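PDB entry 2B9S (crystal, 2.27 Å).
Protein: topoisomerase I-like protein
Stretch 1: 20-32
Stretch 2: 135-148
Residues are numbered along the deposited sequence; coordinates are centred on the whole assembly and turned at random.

Stretch 1 (20-32) RRWETLAHNGVLF
Stretch 2 135-148: AEAEPYRYCVWDGR

Distant segments of a chain are often joined by a short antiparallel ladder whose ends are finished by side chains and water, and residues 20-32 and 135-148 of this topoisomerase I-like protein, with 831 Å² buried between them, both sides summed, illustrate the principle. Backbone pairing sets the register. Leu25 (phi/psi -146/122) faces Trp145 (-111/114; CA to CA 4.9 Å) as a non-hydrogen-bonded pair, and Ala26 (-128/136) faces Val144 (-123/112; 5.1 Å between CA atoms) as a hydrogen-bonded one. Ala26 N donates to Val144 O at 3.0 Å, Val144 N to Ala26 O at 2.8 Å, and Asp146 N to Thr24 O at 2.9 Å. The type I' turn from Trp145 to Arg148 places Asp146 (49/44) and Gly147 (83/-14) at positive phi, which glycine accommodates readily.

Side chains extend the polar pattern at both ends, where Asp146 and Asn28 are exposed, as suits polar groups. Asp146, chi1 m, uses OD1 to accept from Glu23 N at 2.6 Å and Thr24 N at 3.0 Å. Asn28, also m, sends ND2 to Pro139 O, a very short 2.4 Å hydrogen bond.

Apolar packing fills the sheet face carrying Leu25 and Trp145; these two and Trp22 are buried, as suits large apolar side chains. Trp22 (p, chi2 -90°) turns its edge toward the face of Trp145 (t, chi2 -68°), with planes at 63° and Trp22 CD1 3.7 Å from Trp145 CH2; Leu25 (t, p) brings CD1 within 3.9 Å of Trp145 CE3. Farther along, Leu31 (t, p) lays CB over one face of Tyr140 (m, chi2 -78°), 4.0 Å from its CD2, while Leu31 CD2 lies 4.0 Å from Ala137 CB.

Water completes the seam. Water 2 accepts from Asn28 N (2.9 Å) and donates to Tyr142 O (2.7 Å); water 3 donates to Gly29 O (2.7 Å) and Tyr140 O (2.8 Å), bridging the two segments beyond the ladder.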

ATOM      1  N   ARG D  20     -18.826 -13.722  -9.127  1.00 33.67           N
ATOM      2  CA  ARG D  20     -19.943 -12.933  -8.618  1.00 33.19           C
ATOM      3  C   ARG D  20     -19.766 -12.628  -7.131  1.00 31.32           C
ATOM      4  O   ARG D  20     -19.648 -13.538  -6.317  1.00 32.21           O
ATOM      5  CB  ARG D  20     -21.255 -13.678  -8.868  1.00 33.43           C
ATOM      6  CG  ARG D  20     -22.447 -12.779  -8.956  1.00 33.83           C
ATOM      7  CD  ARG D  20     -23.677 -13.540  -9.402  1.00 32.73           C
ATOM      8  NE  ARG D  20     -24.878 -12.743  -9.173  1.00 34.90           N
ATOM      9  CZ  ARG D  20     -25.390 -11.857 -10.029  1.00 32.88           C
ATOM     10  NH1 ARG D  20     -24.815 -11.642 -11.187  1.00 31.72           N
ATOM     11  NH2 ARG D  20     -26.485 -11.181  -9.714  1.00 31.91           N
ATOM     12  N   ARG D  21     -19.730 -11.344  -6.779  1.00 29.25           N
ATOM     13  CA  ARG D  21     -19.331 -10.945  -5.426  1.00 27.79           C
ATOM     14  C   ARG D  21     -20.500 -10.472  -4.576  1.00 28.10           C
ATOM     15  O   ARG D  21     -20.427 -10.534  -3.359  1.00 28.14           O
ATOM     16  CB  ARG D  21     -18.220  -9.862  -5.461  1.00 25.65           C
ATOM     17  CG  ARG D  21     -16.987 -10.228  -6.255  1.00 22.81           C
ATOM     18  CD  ARG D  21     -16.336 -11.503  -5.715  1.00 24.67           C
ATOM     19  NE  ARG D  21     -15.809 -11.322  -4.360  1.00 25.45           N
ATOM     20  CZ  ARG D  21     -14.594 -10.849  -4.080  1.00 25.82           C
ATOM     21  NH1 ARG D  21     -13.755 -10.479  -5.056  1.00 25.47           N
ATOM     22  NH2 ARG D  21     -14.227 -10.721  -2.823  1.00 25.06           N
ATOM     23  N   TRP D  22     -21.553  -9.987  -5.231  1.00 28.08           N
ATOM     24  CA  TRP D  22     -22.751  -9.459  -4.552  1.00 30.26           C
ATOM     25  C   TRP D  22     -24.017  -9.635  -5.414  1.00 30.18           C
ATOM     26  O   TRP D  22     -23.929  -9.836  -6.624  1.00 29.71           O
ATOM     27  CB  TRP D  22     -22.585  -7.979  -4.143  1.00 29.04           C
ATOM     28  CG  TRP D  22     -22.150  -7.031  -5.276  1.00 28.57           C
ATOM     29  CD1 TRP D  22     -20.857  -6.722  -5.634  1.00 28.28           C
ATOM     30  CD2 TRP D  22     -22.991  -6.284  -6.163  1.00 28.06           C
ATOM     31  NE1 TRP D  22     -20.849  -5.840  -6.668  1.00 26.93           N
ATOM     32  CE2 TRP D  22     -22.139  -5.556  -7.030  1.00 28.55           C
ATOM     33  CE3 TRP D  22     -24.380  -6.156  -6.318  1.00 27.67           C
ATOM     34  CZ2 TRP D  22     -22.634  -4.699  -8.042  1.00 28.69           C
ATOM     35  CZ3 TRP D  22     -24.872  -5.311  -7.318  1.00 27.84           C
ATOM     36  CH2 TRP D  22     -23.999  -4.600  -8.174  1.00 28.21           C
ATOM     37  N   GLU D  23     -25.180  -9.560  -4.765  1.00 32.78           N
ATOM     38  CA  GLU D  23     -26.487  -9.638  -5.435  1.00 34.02           C
ATOM     39  C   GLU D  23     -27.121  -8.269  -5.470  1.00 31.27           C
ATOM     40  O   GLU D  23     -27.746  -7.874  -6.461  1.00 28.39           O
ATOM     41  CB  GLU D  23     -27.413 -10.634  -4.721  1.00 37.56           C
ATOM     42  CG  GLU D  23     -26.998 -12.091  -4.938  1.00 42.29           C
ATOM     43  CD  GLU D  23     -26.909 -12.465  -6.424  1.00 45.73           C
ATOM     44  OE1 GLU D  23     -27.719 -11.925  -7.230  1.00 46.04           O
ATOM     45  OE2 GLU D  23     -26.031 -13.299  -6.774  1.00 45.83           O
ATOM     46  N   THR D  24     -26.959  -7.549  -4.369  1.00 30.20           N
ATOM     47  CA  THR D  24     -27.450  -6.185  -4.284  1.00 30.49           C
ATOM     48  C   THR D  24     -26.384  -5.263  -3.692  1.00 29.27           C
ATOM     49  O   THR D  24     -25.630  -5.647  -2.788  1.00 28.93           O
ATOM     50  CB  THR D  24     -28.747  -6.070  -3.438  1.00 30.92           C
ATOM     51  OG1 THR D  24     -28.506  -6.573  -2.122  1.00 30.73           O
ATOM     52  CG2 THR D  24     -29.915  -6.822  -4.084  1.00 30.77           C
ATOM     53  N   LEU D  25     -26.351  -4.042  -4.203  1.00 28.27           N
ATOM     54  CA  LEU D  25     -25.450  -3.026  -3.721  1.00 27.54           C
ATOM     55  C   LEU D  25     -26.085  -1.645  -3.802  1.00 26.07           C
ATOM     56  O   LEU D  25     -26.475  -1.194  -4.869  1.00 28.24           O
ATOM     57  CB  LEU D  25     -24.118  -3.087  -4.502  1.00 26.64           C
ATOM     58  CG  LEU D  25     -22.946  -2.189  -4.121  1.00 25.83           C
ATOM     59  CD1 LEU D  25     -22.605  -2.252  -2.621  1.00 25.58           C
ATOM     60  CD2 LEU D  25     -21.748  -2.548  -5.005  1.00 26.74           C
ATOM     61  N   ALA D  26     -26.166  -0.985  -2.658  1.00 27.09           N
ATOM     62  CA  ALA D  26     -26.684   0.363  -2.546  1.00 28.25           C
ATOM     63  C   ALA D  26     -25.695   1.256  -1.795  1.00 28.14           C
ATOM     64  O   ALA D  26     -25.152   0.869  -0.755  1.00 30.69           O
ATOM     65  CB  ALA D  26     -28.043   0.351  -1.821  1.00 28.54           C
ATOM     66  N   HIS D  27     -25.473   2.462  -2.310  1.00 29.09           N
ATOM     67  CA  HIS D  27     -24.571   3.420  -1.661  1.00 28.75           C
ATOM     68  C   HIS D  27     -24.855   4.808  -2.189  1.00 28.88           C
ATOM     69  O   HIS D  27     -25.539   4.966  -3.193  1.00 29.99           O
ATOM     70  CB  HIS D  27     -23.081   3.033  -1.857  1.00 27.11           C
ATOM     71  CG  HIS D  27     -22.631   3.043  -3.289  1.00 26.39           C
ATOM     72  ND1 HIS D  27     -22.159   4.180  -3.917  1.00 23.45           N
ATOM     73  CD2 HIS D  27     -22.592   2.054  -4.216  1.00 23.96           C
ATOM     74  CE1 HIS D  27     -21.858   3.891  -5.170  1.00 23.98           C
ATOM     75  NE2 HIS D  27     -22.107   2.608  -5.376  1.00 24.34           N
ATOM     76  N   ASN D  28     -24.313   5.807  -1.506  1.00 31.83           N
ATOM     77  CA  ASN D  28     -24.558   7.212  -1.819  1.00 34.92           C
ATOM     78  C   ASN D  28     -23.446   7.943  -2.581  1.00 34.37           C
ATOM     79  O   ASN D  28     -23.446   9.171  -2.630  1.00 34.29           O
ATOM     80  CB  ASN D  28     -24.841   7.959  -0.511  1.00 37.59           C
ATOM     81  CG  ASN D  28     -26.112   7.481   0.163  1.00 38.76           C
ATOM     82  OD1 ASN D  28     -27.153   7.364  -0.480  1.00 40.57           O
ATOM     83  ND2 ASN D  28     -26.036   7.208   1.446  1.00 38.05           N
ATOM     84  N   GLY D  29     -22.506   7.193  -3.159  1.00 33.48           N
ATOM     85  CA  GLY D  29     -21.411   7.776  -3.937  1.00 30.46           C
ATOM     86  C   GLY D  29     -20.303   8.336  -3.070  1.00 29.27           C
ATOM     87  O   GLY D  29     -19.961   7.772  -2.033  1.00 29.34           O
ATOM     88  N   VAL D  30     -19.770   9.477  -3.478  1.00 29.51           N
ATOM     89  CA  VAL D  30     -18.518   9.989  -2.927  1.00 29.34           C
ATOM     90  C   VAL D  30     -18.628  11.401  -2.374  1.00 29.33           C
ATOM     91  O   VAL D  30     -19.452  12.184  -2.835  1.00 29.09           O
ATOM     92  CB  VAL D  30     -17.396   9.933  -3.999  1.00 29.39           C
ATOM     93  CG1 VAL D  30     -17.080   8.465  -4.357  1.00 28.42           C
ATOM     94  CG2 VAL D  30     -17.780  10.739  -5.252  1.00 25.30           C
ATOM     95  N   LEU D  31     -17.795  11.715  -1.383  1.00 29.21           N
ATOM     96  CA  LEU D  31     -17.717  13.070  -0.838  1.00 28.07           C
ATOM     97  C   LEU D  31     -16.575  13.841  -1.514  1.00 28.69           C
ATOM     98  O   LEU D  31     -15.395  13.500  -1.359  1.00 30.00           O
ATOM     99  CB  LEU D  31     -17.589  13.047   0.703  1.00 27.21           C
ATOM    100  CG  LEU D  31     -17.568  14.375   1.507  1.00 28.74           C
ATOM    101  CD1 LEU D  31     -18.719  15.317   1.159  1.00 28.48           C
ATOM    102  CD2 LEU D  31     -17.515  14.156   3.009  1.00 27.80           C
ATOM    103  N   PHE D  32     -16.943  14.861  -2.283  1.00 28.98           N
ATOM    104  CA  PHE D  32     -16.006  15.737  -2.988  1.00 29.31           C
ATOM    105  C   PHE D  32     -15.475  16.801  -2.032  1.00 30.97           C
ATOM    106  O   PHE D  32     -16.263  17.401  -1.297  1.00 31.42           O
ATOM    107  CB  PHE D  32     -16.729  16.467  -4.127  1.00 30.58           C
ATOM    108  CG  PHE D  32     -17.109  15.588  -5.280  1.00 31.75           C
ATOM    109  CD1 PHE D  32     -16.188  15.303  -6.287  1.00 31.87           C
ATOM    110  CD2 PHE D  32     -18.400  15.065  -5.381  1.00 32.98           C
ATOM    111  CE1 PHE D  32     -16.538  14.486  -7.369  1.00 31.92           C
ATOM    112  CE2 PHE D  32     -18.756  14.253  -6.459  1.00 32.68           C
ATOM    113  CZ  PHE D  32     -17.824  13.966  -7.451  1.00 31.86           C
ATOM    114  N   ALA D 135     -21.649  15.226  10.153  1.00 58.29           N
ATOM    115  CA  ALA D 135     -22.879  15.380   9.414  1.00 56.66           C
ATOM    116  C   ALA D 135     -22.709  15.285   7.918  1.00 56.17           C
ATOM    117  O   ALA D 135     -23.539  14.702   7.241  1.00 55.51           O
ATOM    118  CB  ALA D 135     -23.550  16.679   9.780  1.00 57.44           C
ATOM    119  N   GLU D 136     -21.648  15.882   7.398  1.00 54.99           N
ATOM    120  CA  GLU D 136     -21.476  15.968   5.961  1.00 53.88           C
ATOM    121  C   GLU D 136     -21.067  14.624   5.393  1.00 51.21           C
ATOM    122  O   GLU D 136     -21.527  14.222   4.338  1.00 51.57           O
ATOM    123  CB  GLU D 136     -20.462  17.047   5.593  1.00 55.26           C
ATOM    124  CG  GLU D 136     -20.077  17.035   4.128  1.00 58.40           C
ATOM    125  CD  GLU D 136     -19.913  18.416   3.537  1.00 60.73           C
ATOM    126  OE1 GLU D 136     -19.317  19.279   4.201  1.00 62.79           O
ATOM    127  OE2 GLU D 136     -20.381  18.641   2.406  1.00 61.52           O
ATOM    128  N   ALA D 137     -20.206  13.937   6.125  1.00 47.71           N
ATOM    129  CA  ALA D 137     -19.720  12.609   5.772  1.00 45.82           C
ATOM    130  C   ALA D 137     -20.713  11.456   6.017  1.00 45.88           C
ATOM    131  O   ALA D 137     -20.579  10.389   5.410  1.00 45.28           O
ATOM    132  CB  ALA D 137     -18.404  12.333   6.514  1.00 43.70           C
ATOM    133  N   GLU D 138     -21.699  11.661   6.897  1.00 46.28           N
ATOM    134  CA  GLU D 138     -22.574  10.559   7.355  1.00 44.02           C
ATOM    135  C   GLU D 138     -23.312   9.779   6.251  1.00 41.31           C
ATOM    136  O   GLU D 138     -23.340   8.554   6.305  1.00 38.79           O
ATOM    137  CB  GLU D 138     -23.536  10.997   8.482  1.00 46.97           C
ATOM    138  CG  GLU D 138     -24.309   9.835   9.161  1.00 49.33           C
ATOM    139  CD  GLU D 138     -23.407   8.843   9.939  1.00 52.09           C
ATOM    140  OE1 GLU D 138     -22.301   9.229  10.369  1.00 52.30           O
ATOM    141  OE2 GLU D 138     -23.811   7.667  10.127  1.00 54.16           O
ATOM    142  N   PRO D 139     -23.896  10.470   5.245  1.00 39.49           N
ATOM    143  CA  PRO D 139     -24.538   9.707   4.170  1.00 39.55           C
ATOM    144  C   PRO D 139     -23.574   8.837   3.337  1.00 40.97           C
ATOM    145  O   PRO D 139     -24.040   8.044   2.514  1.00 41.92           O
ATOM    146  CB  PRO D 139     -25.128  10.793   3.263  1.00 40.31           C
ATOM    147  CG  PRO D 139     -25.128  12.037   4.062  1.00 40.52           C
ATOM    148  CD  PRO D 139     -24.007  11.922   5.026  1.00 40.24           C
ATOM    149  N   TYR D 140     -22.257   8.982   3.552  1.00 38.15           N
ATOM    150  CA  TYR D 140     -21.252   8.352   2.701  1.00 36.56           C
ATOM    151  C   TYR D 140     -20.449   7.266   3.401  1.00 37.14           C
ATOM    152  O   TYR D 140     -19.718   6.506   2.738  1.00 37.46           O
ATOM    153  CB  TYR D 140     -20.298   9.405   2.126  1.00 34.62           C
ATOM    154  CG  TYR D 140     -20.998  10.501   1.353  1.00 32.93           C
ATOM    155  CD1 TYR D 140     -21.448  10.276   0.056  1.00 31.42           C
ATOM    156  CD2 TYR D 140     -21.203  11.761   1.924  1.00 31.38           C
ATOM    157  CE1 TYR D 140     -22.082  11.269  -0.669  1.00 30.89           C
ATOM    158  CE2 TYR D 140     -21.836  12.772   1.218  1.00 31.14           C
ATOM    159  CZ  TYR D 140     -22.282  12.518  -0.075  1.00 33.57           C
ATOM    160  OH  TYR D 140     -22.920  13.511  -0.786  1.00 33.67           O
ATOM    161  N   ARG D 141     -20.593   7.179   4.724  1.00 36.31           N
ATOM    162  CA  ARG D 141     -19.778   6.265   5.535  1.00 36.94           C
ATOM    163  C   ARG D 141     -20.231   4.826   5.406  1.00 35.08           C
ATOM    164  O   ARG D 141     -19.506   3.902   5.778  1.00 34.48           O
ATOM    165  CB  ARG D 141     -19.737   6.716   7.060  1.00 37.69           C
ATOM    166  N   TYR D 142     -21.428   4.631   4.865  1.00 35.60           N
ATOM    167  CA  TYR D 142     -22.016   3.289   4.814  1.00 35.45           C
ATOM    168  C   TYR D 142     -22.622   2.952   3.490  1.00 34.86           C
ATOM    169  O   TYR D 142     -23.081   3.831   2.760  1.00 35.98           O
ATOM    170  CB  TYR D 142     -23.070   3.101   5.917  1.00 37.26           C
ATOM    171  CG  TYR D 142     -22.457   3.123   7.291  1.00 37.39           C
ATOM    172  CD1 TYR D 142     -22.397   4.303   8.024  1.00 37.06           C
ATOM    173  CD2 TYR D 142     -21.894   1.978   7.836  1.00 37.06           C
ATOM    174  CE1 TYR D 142     -21.814   4.335   9.268  1.00 37.97           C
ATOM    175  CE2 TYR D 142     -21.319   2.002   9.084  1.00 37.81           C
ATOM    176  CZ  TYR D 142     -21.280   3.184   9.794  1.00 38.10           C
ATOM    177  OH  TYR D 142     -20.700   3.215  11.046  1.00 39.63           O
ATOM    178  N   CYS D 143     -22.608   1.659   3.189  1.00 34.15           N
ATOM    179  CA  CYS D 143     -23.315   1.125   2.044  1.00 34.23           C
ATOM    180  C   CYS D 143     -24.099  -0.111   2.504  1.00 33.22           C
ATOM    181  O   CYS D 143     -23.978  -0.531   3.652  1.00 32.69           O
ATOM    182  CB  CYS D 143     -22.325   0.782   0.915  1.00 33.84           C
ATOM    183  SG  CYS D 143     -21.367  -0.709   1.167  1.00 35.55           S
ATOM    184  N   VAL D 144     -24.903  -0.682   1.615  1.00 31.36           N
ATOM    185  CA  VAL D 144     -25.617  -1.909   1.925  1.00 30.36           C
ATOM    186  C   VAL D 144     -25.238  -2.940   0.869  1.00 29.03           C
ATOM    187  O   VAL D 144     -25.568  -2.802  -0.307  1.00 28.19           O
ATOM    188  CB  VAL D 144     -27.183  -1.696   2.043  1.00 31.66           C
ATOM    189  CG1 VAL D 144     -27.899  -3.011   2.338  1.00 31.95           C
ATOM    190  CG2 VAL D 144     -27.518  -0.680   3.135  1.00 30.07           C
ATOM    191  N   TRP D 145     -24.511  -3.957   1.318  1.00 29.85           N
ATOM    192  CA  TRP D 145     -23.966  -5.014   0.477  1.00 30.82           C
ATOM    193  C   TRP D 145     -24.728  -6.275   0.835  1.00 31.88           C
ATOM    194  O   TRP D 145     -24.595  -6.779   1.953  1.00 32.95           O
ATOM    195  CB  TRP D 145     -22.473  -5.168   0.802  1.00 29.13           C
ATOM    196  CG  TRP D 145     -21.715  -6.237   0.046  1.00 29.90           C
ATOM    197  CD1 TRP D 145     -21.869  -7.591   0.157  1.00 29.21           C
ATOM    198  CD2 TRP D 145     -20.636  -6.034  -0.886  1.00 29.47           C
ATOM    199  NE1 TRP D 145     -20.993  -8.242  -0.678  1.00 30.24           N
ATOM    200  CE2 TRP D 145     -20.212  -7.314  -1.319  1.00 29.80           C
ATOM    201  CE3 TRP D 145     -20.004  -4.894  -1.416  1.00 29.83           C
ATOM    202  CZ2 TRP D 145     -19.170  -7.492  -2.251  1.00 30.17           C
ATOM    203  CZ3 TRP D 145     -18.971  -5.071  -2.357  1.00 29.25           C
ATOM    204  CH2 TRP D 145     -18.574  -6.360  -2.763  1.00 29.14           C
ATOM    205  N   ASP D 146     -25.512  -6.783  -0.116  1.00 34.56           N
ATOM    206  CA  ASP D 146     -26.381  -7.946   0.087  1.00 36.35           C
ATOM    207  C   ASP D 146     -27.252  -7.841   1.358  1.00 37.69           C
ATOM    208  O   ASP D 146     -27.346  -8.798   2.135  1.00 36.84           O
ATOM    209  CB  ASP D 146     -25.547  -9.233   0.120  1.00 37.17           C
ATOM    210  CG  ASP D 146     -25.102  -9.689  -1.257  1.00 37.67           C
ATOM    211  OD1 ASP D 146     -25.576  -9.137  -2.262  1.00 37.92           O
ATOM    212  OD2 ASP D 146     -24.275 -10.620  -1.327  1.00 39.19           O
ATOM    213  N   GLY D 147     -27.849  -6.670   1.581  1.00 39.32           N
ATOM    214  CA  GLY D 147     -28.734  -6.440   2.738  1.00 39.96           C
ATOM    215  C   GLY D 147     -28.046  -6.093   4.049  1.00 41.70           C
ATOM    216  O   GLY D 147     -28.698  -5.638   4.989  1.00 41.83           O
ATOM    217  N   ARG D 148     -26.731  -6.302   4.118  1.00 42.39           N
ATOM    218  CA  ARG D 148     -25.946  -5.954   5.306  1.00 41.83           C
ATOM    219  C   ARG D 148     -25.279  -4.579   5.171  1.00 43.58           C
ATOM    220  O   ARG D 148     -24.724  -4.221   4.124  1.00 44.00           O
ATOM    221  CB  ARG D 148     -24.915  -7.029   5.598  1.00 41.66           C
TER
HETATM  222  O   HOH W   1     -27.721  -4.654  -0.309  1.00 32.52           O
HETATM  223  O   HOH W   2     -22.445   5.343   0.623  1.00 24.68           O
HETATM  224  O   HOH W   3     -20.002   5.947  -0.032  1.00 23.42           O